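Local structure of superoxide dismutase (Candida albicans, 4GUN) at residues H77-L82 and A153-I158; I8-I13 and H36-V41; D18-Y23 and L87-K92. The protein probably protects cells from superoxide, as a manganese enzyme that converts the radical into hydrogen peroxide and molecular oxygen. The protein carries 2 engineered substitutions. One frame throughout, in Å; residues are numbered along the deposited sequence.

Interactions 1 and 2 lie closer to the middle of the chain than interaction 3, and they touch each other. Helix 60-85 serves interaction 1, and helix 26-56 serves interaction 2. Interaction 1 is polar: its side chains and a backbone carbonyl form a hydrogen-bonded network behind the manganese site. Interaction 2 packs loop 8-13 on helix 26-56 through aliphatic groups and the face of an imidazole. Tyr-40 of that helix bonds Gln-155 of interaction 1, and His-37 bonds His-77. Interaction 3 joins two loops near the surface, about 21 Å from interaction 1 and 20 Å from interaction 2, centre to centre. It is mainly apolar, with a water between backbone atoms.

Interaction 1: H77-L82 and A153-I158. With MN (manganese (II) ion), chain Q.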
# COMPACT_ATOMS: atom_id res chain seq x y z
N HIS A 77 -10.43 11.09 12.94
CA HIS A 77 -11.05 12.29 13.54
C HIS A 77 -11.45 13.30 12.47
O HIS A 77 -12.58 13.81 12.51
CB HIS A 77 -10.10 12.96 14.54
CG HIS A 77 -10.60 14.29 15.04
ND1 HIS A 77 -11.73 14.38 15.87
CD2 HIS A 77 -10.09 15.53 14.86
CE1 HIS A 77 -11.87 15.68 16.14
NE2 HIS A 77 -10.92 16.41 15.53
N THR A 78 -10.53 13.56 11.51
CA THR A 78 -10.74 14.50 10.40
C THR A 78 -11.89 14.04 9.52
O THR A 78 -12.77 14.85 9.19
CB THR A 78 -9.43 14.66 9.60
OG1 THR A 78 -8.44 15.22 10.45
CG2 THR A 78 -9.61 15.53 8.35
N ASN A 79 -11.88 12.75 9.13
CA ASN A 79 -12.93 12.17 8.26
C ASN A 79 -14.32 12.20 8.91
O ASN A 79 -15.28 12.63 8.27
CB ASN A 79 -12.56 10.75 7.83
CG ASN A 79 -11.41 10.67 6.83
OD1 ASN A 79 -11.11 11.63 6.12
ND2 ASN A 79 -10.76 9.51 6.74
N HIS A 80 -14.43 11.74 10.17
CA HIS A 80 -15.69 11.74 10.89
C HIS A 80 -16.24 13.15 11.13
O HIS A 80 -17.42 13.37 10.89
CB HIS A 80 -15.64 10.85 12.14
CG HIS A 80 -15.62 9.39 11.80
ND1 HIS A 80 -14.43 8.72 11.54
CD2 HIS A 80 -16.64 8.53 11.59
CE1 HIS A 80 -14.77 7.47 11.26
NE2 HIS A 80 -16.09 7.30 11.30
N SER A 81 -15.37 14.13 11.49
CA SER A 81 -15.75 15.55 11.68
C SER A 81 -16.33 16.15 10.40
O SER A 81 -17.33 16.88 10.47
CB SER A 81 -14.55 16.39 12.14
OG SER A 81 -14.19 16.04 13.47
N LEU A 82 -15.73 15.81 9.23
CA LEU A 82 -16.23 16.24 7.91
C LEU A 82 -17.58 15.57 7.67
O LEU A 82 -18.51 16.21 7.19
CB LEU A 82 -15.27 15.85 6.77
CG LEU A 82 -13.93 16.59 6.65
CD1 LEU A 82 -12.93 15.75 5.87
CD2 LEU A 82 -14.10 17.97 5.98
N ALA A 153 -8.42 4.60 1.46
CA ALA A 153 -8.60 3.34 2.18
C ALA A 153 -8.53 3.65 3.65
O ALA A 153 -7.81 4.57 4.04
CB ALA A 153 -7.49 2.36 1.79
N ASN A 154 -9.28 2.88 4.49
CA ASN A 154 -9.23 3.00 5.94
C ASN A 154 -9.51 4.41 6.44
O ASN A 154 -10.59 4.94 6.16
CB ASN A 154 -7.89 2.42 6.49
CG ASN A 154 -7.71 0.96 6.16
OD1 ASN A 154 -8.67 0.23 5.96
ND2 ASN A 154 -6.47 0.48 6.10
N GLN A 155 -8.56 5.02 7.19
CA GLN A 155 -8.73 6.40 7.67
C GLN A 155 -7.84 7.40 6.94
O GLN A 155 -7.63 8.50 7.42
CB GLN A 155 -8.67 6.55 9.20
CG GLN A 155 -9.83 5.87 9.97
CD GLN A 155 -11.24 6.26 9.55
OE1 GLN A 155 -11.49 7.30 8.91
NE2 GLN A 155 -12.20 5.45 9.91
N ASP A 156 -7.38 7.03 5.73
CA ASP A 156 -6.61 7.96 4.89
C ASP A 156 -7.57 9.12 4.50
O ASP A 156 -8.80 8.92 4.43
CB ASP A 156 -6.01 7.23 3.67
CG ASP A 156 -4.99 6.14 4.03
OD1 ASP A 156 -4.60 6.06 5.21
OD2 ASP A 156 -4.59 5.38 3.12
N THR A 157 -7.05 10.33 4.37
CA THR A 157 -7.88 11.52 4.13
C THR A 157 -7.39 12.37 2.96
O THR A 157 -6.38 12.05 2.34
CB THR A 157 -8.01 12.32 5.44
OG1 THR A 157 -9.10 13.25 5.33
CG2 THR A 157 -6.72 13.04 5.86
N ILE A 158 -8.06 13.51 2.73
CA ILE A 158 -7.64 14.50 1.73
C ILE A 158 -6.67 15.42 2.47
O ILE A 158 -7.08 16.30 3.21
CB ILE A 158 -8.87 15.22 1.10
CG1 ILE A 158 -9.87 14.19 0.48
CG2 ILE A 158 -8.44 16.28 0.06
CD1 ILE A 158 -9.27 13.09 -0.43
MN MN Q . -16.93 5.57 10.40
O HOH W 1 -15.17 5.12 9.24
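The second shell of the manganese site lies here, where Gln-155 meets the metal ligand His-80. His-80 NE2 binds the manganese ion at 2.1 Å, and His-32, Asp-170 and His-174 complete the protein ligands. Gln-155 NE2 approaches the edge of the imidazole near its plane, 3.5 Å from His-80 CE1. Gln-155 NE2 donates to the oxygen of the metal-bound water at 3.1 Å and also bonds Tyr-40 OH. A glutamine bonded to the metal-bound solvent is well known from manganese superoxide dismutases. The chain of Gln-155 is bent at its second torsion (chi2 -55°), and its amide end turns toward the metal.

The contact joins helix 60-85 of the N-terminal alpha-hairpin domain to the loop after strand 146-153 of the C-terminal domain. Asn-79 makes the link with its whole amide. Asn-79 ND2 gives one N-H to Gln-155 OE1 at 3.2 Å, nearly straight at 170°. The other goes from Asn-79 ND2 to Asp-156 O at 3.1 Å. Both acceptors lie in the Asn-79 amide plane, but ND2 sits above the carbonyl plane of Asp-156. On the other branch, Asn-79 OD1 accepts from Thr-157 OG1 at 2.7 Å. These three bonds fix the rotation of the Asn-79 amide, and the one to OE1 helps to position Gln-155. Thr-157 also packs on Val-64 of a second subunit.

Interaction 2: I8-I13 and H36-V41; sequences ISLPKI and HHVAYV
The imidazole of His-37, touched by Leu-10 and Pro-11, is gripped at both nitrogens. Its NE2 is hydrogen-bonded to His-77 ND1, and its ND1 to Trp-84 NE1. The indole N-H is a donor, which makes His-37 ND1 the acceptor of that bond. Two bonds to helix 60-85 fix the rotation of the ring. They tie together the two long helices of the alpha-hairpin domain of iron/manganese superoxide dismutases. Loop 8-13, from the N-terminal end of the chain, runs past helix 26-56 and packs against it.

His-37 has CG anti to the backbone N (chi1 -167°), which carries the ring toward the loop. Leu-10 CD1 sits over one ring face in a CH-pi contact. Leu-10 CD1 is 3.9 Å from the centroid of the His-37 ring and 22° off the ring normal, displaced toward the rim. Pro-11 meets the same ring tip to tip, with Pro-11 CD 3.4 Å from His-37 CE1.

The other branch of Leu-10 turns to the next helix residue, and Leu-10 CD2 lies 3.9 Å from Val-38 CG2. Val-41, one turn after His-37, buries more surface in this contact than any other residue. Val-41 CG2 lies 3.9 Å from Leu-10 N, while CG1 meets the loop at Ile-8 and Ser-9.

Tyr-40 points its ring away from the loop, toward His-80 at the metal site. Ile-8 also touches Leu-60 of a second subunit. Ile-8 CD1 reaches the helix backbone, 3.8 Å from Val-41 CA, and Ile-8 O lies 3.5 Å from Val-41 CG1.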
# COMPACT_ATOMS: atom_id res chain seq x y z
N ILE A 8 -7.10 16.87 20.98
CA ILE A 8 -8.32 16.99 20.19
C ILE A 8 -9.50 16.48 21.03
O ILE A 8 -9.31 15.73 21.99
CB ILE A 8 -8.25 16.30 18.79
CG1 ILE A 8 -8.11 14.76 18.91
CG2 ILE A 8 -7.15 16.93 17.91
CD1 ILE A 8 -8.45 13.98 17.70
N SER A 9 -10.72 16.90 20.66
CA SER A 9 -11.91 16.47 21.39
C SER A 9 -13.03 16.11 20.44
O SER A 9 -12.97 16.45 19.26
CB SER A 9 -12.33 17.53 22.41
OG SER A 9 -12.67 18.76 21.79
N LEU A 10 -14.02 15.37 20.93
CA LEU A 10 -15.15 14.97 20.13
C LEU A 10 -15.96 16.22 19.76
O LEU A 10 -16.30 16.96 20.67
CB LEU A 10 -16.03 13.97 20.91
CG LEU A 10 -17.18 13.31 20.15
CD1 LEU A 10 -16.67 12.27 19.19
CD2 LEU A 10 -18.16 12.65 21.13
N PRO A 11 -16.23 16.50 18.46
CA PRO A 11 -17.02 17.71 18.13
C PRO A 11 -18.49 17.57 18.52
O PRO A 11 -18.99 16.45 18.70
CB PRO A 11 -16.86 17.81 16.61
CG PRO A 11 -16.74 16.38 16.15
CD PRO A 11 -15.90 15.73 17.24
N LYS A 12 -19.17 18.71 18.68
CA LYS A 12 -20.59 18.77 19.00
C LYS A 12 -21.34 18.52 17.69
O LYS A 12 -20.93 19.04 16.65
CB LYS A 12 -20.94 20.16 19.57
N ILE A 13 -22.39 17.68 17.72
CA ILE A 13 -23.17 17.31 16.52
C ILE A 13 -24.42 18.20 16.38
O ILE A 13 -25.23 18.23 17.30
CB ILE A 13 -23.53 15.79 16.51
CG1 ILE A 13 -22.34 14.89 16.93
CG2 ILE A 13 -24.16 15.36 15.19
CD1 ILE A 13 -21.12 14.84 15.99
N HIS A 36 -16.98 4.82 17.90
CA HIS A 36 -16.01 4.94 16.81
C HIS A 36 -15.22 6.23 16.75
O HIS A 36 -13.98 6.18 16.71
CB HIS A 36 -16.58 4.52 15.43
CG HIS A 36 -17.04 3.09 15.38
ND1 HIS A 36 -16.16 2.05 15.09
CD2 HIS A 36 -18.27 2.57 15.62
CE1 HIS A 36 -16.89 0.95 15.12
NE2 HIS A 36 -18.16 1.21 15.44
N HIS A 37 -15.90 7.38 16.68
CA HIS A 37 -15.20 8.67 16.63
C HIS A 37 -14.43 8.88 17.94
O HIS A 37 -13.27 9.25 17.89
CB HIS A 37 -16.17 9.85 16.33
CG HIS A 37 -15.51 11.15 15.98
ND1 HIS A 37 -16.18 12.12 15.26
CD2 HIS A 37 -14.26 11.61 16.26
CE1 HIS A 37 -15.33 13.12 15.13
NE2 HIS A 37 -14.17 12.86 15.72
N VAL A 38 -15.04 8.54 19.09
CA VAL A 38 -14.40 8.62 20.42
C VAL A 38 -13.06 7.84 20.45
O VAL A 38 -12.10 8.30 21.07
CB VAL A 38 -15.39 8.17 21.53
CG1 VAL A 38 -14.66 7.76 22.82
CG2 VAL A 38 -16.41 9.26 21.83
N ALA A 39 -13.02 6.64 19.80
CA ALA A 39 -11.81 5.80 19.74
C ALA A 39 -10.69 6.49 18.94
O ALA A 39 -9.52 6.39 19.33
CB ALA A 39 -12.14 4.43 19.15
N TYR A 40 -11.03 7.23 17.88
CA TYR A 40 -10.02 8.00 17.13
C TYR A 40 -9.55 9.23 17.94
O TYR A 40 -8.38 9.58 17.86
CB TYR A 40 -10.53 8.41 15.74
CG TYR A 40 -11.00 7.26 14.88
CD1 TYR A 40 -10.12 6.24 14.51
CD2 TYR A 40 -12.28 7.24 14.35
CE1 TYR A 40 -10.54 5.18 13.71
CE2 TYR A 40 -12.72 6.17 13.57
CZ TYR A 40 -11.85 5.16 13.23
OH TYR A 40 -12.29 4.12 12.45
N VAL A 41 -10.45 9.90 18.71
CA VAL A 41 -10.08 11.05 19.55
C VAL A 41 -9.01 10.61 20.58
O VAL A 41 -7.98 11.29 20.78
CB VAL A 41 -11.34 11.68 20.26
CG1 VAL A 41 -10.93 12.66 21.37
CG2 VAL A 41 -12.25 12.37 19.25

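Interaction 3: D18-Y23 and L87-K92; sequences DALEPY and LAPVSK
Leu-87, just after helix 60-85, begins the contact by meeting Leu-20. The contact joins the loop before helix 26-56 to the chain that leaves helix 60-85 toward the C-terminal domain. The side chain of Leu-87 is about 9 Å from the manganese ion. The two leucines cross at about a right angle and touch methyl to methyl, with Leu-20 CD1 3.8 Å from Leu-87 CD1. Leu-20 follows Ala-19 in the type I beta turn from Asp-18 to Glu-21. Its chi2 of -165° sets CD1 anti to CA and out toward Leu-87, while CD2 branches toward Ala-88 and Pro-89.

At Ala-88 it is the backbone that takes part, with Ala-88 C 3.9 Å from Leu-20 CD2. The methyl of Ala-88 points away from the turn, and its backbone is hydrogen-bonded to Val-194. The loop is thus held between the 18-23 turn and the C-terminal part of the chain.

Pro-89 comes next, and its ring packs on the turn. Pro-89 CG is 3.7 Å from Ala-19 CB, and Pro-89 CB is 3.5 Å from Ala-19 O. Pro-89 N lies 3.8 Å from Leu-20 CD2, the same methyl that meets Ala-88. Trp-15 also touches Pro-89.

Val-90 opens a short 3-10 segment. Val-90 CG2 lies 4.0 Å from Tyr-23 CE2, and the two side chains cross at about a right angle. Tyr-23 O is hydrogen-bonded to Tyr-180 OH. After that, Lys-92 N bonds back to Pro-89 O and closes the bend.

The side chains of the two loops meet through methyls, the proline ring and the Tyr-23 ring. A bridging water supplies a polar link between the backbones, donating to Ala-19 O and accepting from Val-90 N, both at 2.7 Å. It satisfies a carbonyl and an amide that do not bond each other directly.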
# COMPACT_ATOMS: atom_id res chain seq x y z
N ASP A 18 -31.38 10.45 16.15
CA ASP A 18 -32.43 9.79 15.38
C ASP A 18 -32.96 10.64 14.19
O ASP A 18 -33.86 10.21 13.48
CB ASP A 18 -33.59 9.42 16.34
CG ASP A 18 -34.34 10.61 16.92
OD1 ASP A 18 -35.40 10.39 17.55
OD2 ASP A 18 -33.85 11.77 16.79
N ALA A 19 -32.39 11.83 13.99
CA ALA A 19 -32.83 12.81 12.98
C ALA A 19 -32.52 12.45 11.52
O ALA A 19 -33.09 13.07 10.63
CB ALA A 19 -32.30 14.20 13.34
N LEU A 20 -31.64 11.44 11.28
CA LEU A 20 -31.28 10.97 9.92
C LEU A 20 -32.14 9.78 9.47
O LEU A 20 -32.02 9.33 8.33
CB LEU A 20 -29.76 10.65 9.79
CG LEU A 20 -28.74 11.72 10.32
CD1 LEU A 20 -27.34 11.44 9.78
CD2 LEU A 20 -29.16 13.16 9.93
N GLU A 21 -33.04 9.30 10.36
CA GLU A 21 -33.98 8.19 10.06
C GLU A 21 -34.95 8.63 8.96
O GLU A 21 -35.29 9.82 8.94
CB GLU A 21 -34.73 7.79 11.34
CG GLU A 21 -33.84 6.98 12.27
CD GLU A 21 -34.44 6.57 13.60
OE1 GLU A 21 -35.63 6.84 13.85
OE2 GLU A 21 -33.69 5.96 14.40
N PRO A 22 -35.36 7.76 8.00
CA PRO A 22 -35.08 6.32 7.90
C PRO A 22 -33.80 5.94 7.15
O PRO A 22 -33.60 4.76 6.87
CB PRO A 22 -36.33 5.79 7.16
CG PRO A 22 -36.67 6.91 6.20
CD PRO A 22 -36.29 8.20 6.93
N TYR A 23 -32.96 6.92 6.81
CA TYR A 23 -31.74 6.74 6.01
C TYR A 23 -30.58 6.14 6.81
O TYR A 23 -30.00 5.14 6.39
CB TYR A 23 -31.40 8.05 5.26
CG TYR A 23 -32.62 8.64 4.57
CD1 TYR A 23 -33.24 7.97 3.52
CD2 TYR A 23 -33.21 9.81 5.03
CE1 TYR A 23 -34.40 8.46 2.93
CE2 TYR A 23 -34.37 10.32 4.45
CZ TYR A 23 -34.96 9.64 3.39
OH TYR A 23 -36.07 10.16 2.77
N LEU A 87 -23.82 16.04 6.87
CA LEU A 87 -25.05 15.30 7.08
C LEU A 87 -26.02 16.25 7.76
O LEU A 87 -25.60 17.07 8.57
CB LEU A 87 -24.83 14.05 7.97
CG LEU A 87 -24.09 12.85 7.34
CD1 LEU A 87 -23.77 11.81 8.39
CD2 LEU A 87 -24.89 12.21 6.20
N ALA A 88 -27.29 16.18 7.41
CA ALA A 88 -28.30 17.07 7.99
C ALA A 88 -29.68 16.42 7.88
O ALA A 88 -29.98 15.81 6.84
CB ALA A 88 -28.32 18.41 7.26
N PRO A 89 -30.55 16.59 8.89
CA PRO A 89 -31.93 16.08 8.76
C PRO A 89 -32.63 16.70 7.55
O PRO A 89 -32.25 17.80 7.11
CB PRO A 89 -32.62 16.53 10.05
CG PRO A 89 -31.56 17.00 10.96
CD PRO A 89 -30.35 17.33 10.17
N VAL A 90 -33.64 16.01 7.00
CA VAL A 90 -34.41 16.51 5.85
C VAL A 90 -34.99 17.91 6.18
O VAL A 90 -34.81 18.84 5.40
CB VAL A 90 -35.47 15.48 5.34
CG1 VAL A 90 -36.41 16.10 4.30
CG2 VAL A 90 -34.78 14.25 4.74
N SER A 91 -35.53 18.07 7.41
CA SER A 91 -36.10 19.31 7.95
C SER A 91 -35.07 20.47 8.06
O SER A 91 -35.47 21.63 8.18
CB SER A 91 -36.71 19.05 9.33
OG SER A 91 -35.72 18.91 10.33
N LYS A 92 -33.76 20.16 8.01
CA LYS A 92 -32.68 21.14 8.11
C LYS A 92 -31.88 21.33 6.79
O LYS A 92 -30.74 21.79 6.81
CB LYS A 92 -31.77 20.81 9.31
O HOH W 2 -34.27 13.71 8.29